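Local coordinates for UDP-N-acetylglucosamine--peptide N-acetylglucosaminyltransferase stabilizing protein GtfB (Streptococcus gordonii, PDB 5E9T) that partners the glycosyltransferase GtfA in a heterotetramer that attaches GlcNAc, the first sugar, to the serine-rich repeat adhesin GspB and serves its accessory Sec export, at residues 307-312 / 330-334. Coordinates in Å, arbitrary orientation, origin at the centre of the assembly. Numbering follows the deposited sequence.
Sequences LPQLVF and YKNVV
A polar side chain can bridge the loops that lead into two adjacent parallel strands; residues 307-312 and 330-334 provide a worked example. Leu307 leaves helical geometry and opens a type I turn to Leu310, after which Val311 and Phe312 run extended. Across from them, after an extended Tyr330, Lys331 and Asn332 turn the chain (phi/psi -72/-5 and -78/-18) before Val333 and Val334 extend. Phe312 pairs in parallel with Val333 (CA-CA 4.6 Å). Val334 N donates to Phe312 O at 2.6 Å, while the bond from Phe312 N to Asn332 O, 3.4 Å, is weak. Asn332 is the key side chain: with chi1 t and chi2 -161° it reaches back to the turn, where its ND2 donates to Leu310 O at 2.5 Å, so the amide ties one strand's entry to the other's. On one face the Phe312 side chain, chi1 m, brings its CB to 3.8 Å from CG2 of Val333 (chi1 t, 159°), with the ring oblique to both that methyl and the Asn332 amide. The other face carries Val311 and Val334, both t, touching through CG1 and CG2 respectively at 3.9 Å. Here meet the N-terminal ends of the two strands of a beta-alpha-beta unit crossing through helix 322-325. Helix 300-306 covers the Phe312-Val333 face, strand 287-291 flanks 311-315 on its other edge, and Val334 packs on Asn447 of the Gtf1 chain.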
loop_
_atom_site.group_PDB
_atom_site.type_symbol
_atom_site.label_atom_id
_atom_site.label_comp_id
_atom_site.label_asym_id
_atom_site.label_seq_id
_atom_site.Cartn_x
_atom_site.Cartn_y
_atom_site.Cartn_z
ATOM N N LEU B 307 38.063 9.896 43.260
ATOM C CA LEU B 307 37.426 9.808 44.569
ATOM C C LEU B 307 36.972 8.374 44.808
ATOM O O LEU B 307 35.777 8.055 44.690
ATOM C CB LEU B 307 36.245 10.754 44.697
ATOM C CG LEU B 307 36.459 12.169 44.237
ATOM C CD1 LEU B 307 35.063 12.626 43.967
ATOM C CD2 LEU B 307 37.153 12.987 45.320
ATOM N N PRO B 308 37.899 7.492 45.193
ATOM C CA PRO B 308 37.537 6.098 45.493
ATOM C C PRO B 308 36.685 5.912 46.750
ATOM O O PRO B 308 36.115 4.827 46.916
ATOM C CB PRO B 308 38.903 5.412 45.647
ATOM C CG PRO B 308 39.864 6.523 45.961
ATOM C CD PRO B 308 39.353 7.725 45.242
ATOM N N GLN B 309 36.587 6.907 47.641
ATOM C CA GLN B 309 35.780 6.754 48.852
ATOM C C GLN B 309 34.285 6.771 48.565
ATOM O O GLN B 309 33.501 6.281 49.387
ATOM C CB GLN B 309 36.102 7.860 49.870
ATOM C CG GLN B 309 35.976 9.309 49.364
ATOM C CD GLN B 309 37.083 9.707 48.418
ATOM O OE1 GLN B 309 37.400 8.979 47.489
ATOM N NE2 GLN B 309 37.676 10.869 48.645
ATOM N N LEU B 310 33.879 7.322 47.427
ATOM C CA LEU B 310 32.475 7.548 47.120
ATOM C C LEU B 310 31.894 6.341 46.390
ATOM O O LEU B 310 32.459 5.883 45.392
ATOM C CB LEU B 310 32.337 8.813 46.272
ATOM C CG LEU B 310 31.091 9.691 46.361
ATOM C CD1 LEU B 310 30.928 10.261 47.761
ATOM C CD2 LEU B 310 31.180 10.807 45.330
ATOM N N VAL B 311 30.778 5.815 46.903
ATOM C CA VAL B 311 30.060 4.748 46.213
ATOM C C VAL B 311 29.369 5.325 44.986
ATOM O O VAL B 311 28.814 6.428 45.033
ATOM C CB VAL B 311 29.041 4.085 47.156
ATOM C CG1 VAL B 311 28.320 2.941 46.448
ATOM C CG2 VAL B 311 29.723 3.598 48.424
ATOM N N PHE B 312 29.416 4.592 43.871
ATOM C CA PHE B 312 28.816 5.029 42.611
ATOM C C PHE B 312 27.776 4.003 42.182
ATOM O O PHE B 312 28.123 2.868 41.839
ATOM C CB PHE B 312 29.870 5.221 41.517
ATOM C CG PHE B 312 30.696 6.472 41.674
ATOM C CD1 PHE B 312 31.008 7.264 40.586
ATOM C CD2 PHE B 312 31.164 6.855 42.907
ATOM C CE1 PHE B 312 31.772 8.416 40.745
ATOM C CE2 PHE B 312 31.920 7.996 43.061
ATOM C CZ PHE B 312 32.221 8.774 41.982
ATOM N N TYR B 330 35.926 -1.840 38.927
ATOM C CA TYR B 330 36.154 -1.264 40.243
ATOM C C TYR B 330 35.211 -1.897 41.256
ATOM O O TYR B 330 34.028 -2.108 40.978
ATOM C CB TYR B 330 35.923 0.248 40.234
ATOM C CG TYR B 330 36.656 1.037 39.170
ATOM C CD1 TYR B 330 37.688 0.478 38.425
ATOM C CD2 TYR B 330 36.314 2.352 38.918
ATOM C CE1 TYR B 330 38.346 1.213 37.453
ATOM C CE2 TYR B 330 36.967 3.083 37.960
ATOM C CZ TYR B 330 37.978 2.520 37.230
ATOM O OH TYR B 330 38.612 3.282 36.275
ATOM N N LYS B 331 35.740 -2.198 42.440
ATOM C CA LYS B 331 34.856 -2.426 43.575
ATOM C C LYS B 331 34.234 -1.128 44.072
ATOM O O LYS B 331 33.397 -1.156 44.979
ATOM C CB LYS B 331 35.615 -3.121 44.707
ATOM C CG LYS B 331 36.513 -2.213 45.534
ATOM C CD LYS B 331 37.151 -2.995 46.676
ATOM C CE LYS B 331 37.943 -2.094 47.612
ATOM N NZ LYS B 331 37.057 -1.192 48.399
ATOM N N ASN B 332 34.651 -0.003 43.492
ATOM C CA ASN B 332 34.198 1.329 43.857
ATOM C C ASN B 332 32.827 1.645 43.278
ATOM O O ASN B 332 32.153 2.558 43.763
ATOM C CB ASN B 332 35.273 2.320 43.388
ATOM C CG ASN B 332 34.867 3.776 43.496
ATOM O OD1 ASN B 332 35.477 4.626 42.853
ATOM N ND2 ASN B 332 33.863 4.079 44.307
ATOM N N VAL B 333 32.400 0.900 42.274
ATOM C CA VAL B 333 31.154 1.155 41.568
ATOM C C VAL B 333 30.175 0.026 41.870
ATOM O O VAL B 333 30.570 -1.133 42.035
ATOM C CB VAL B 333 31.427 1.303 40.054
ATOM C CG1 VAL B 333 30.183 1.070 39.245
ATOM C CG2 VAL B 333 32.023 2.686 39.763
ATOM N N VAL B 334 28.893 0.377 41.991
ATOM C CA VAL B 334 27.787 -0.581 42.031
ATOM C C VAL B 334 26.814 -0.223 40.912
ATOM O O VAL B 334 26.390 0.934 40.802
ATOM C CB VAL B 334 27.054 -0.578 43.387
ATOM C CG1 VAL B 334 26.153 -1.814 43.521
ATOM C CG2 VAL B 334 28.030 -0.479 44.548
#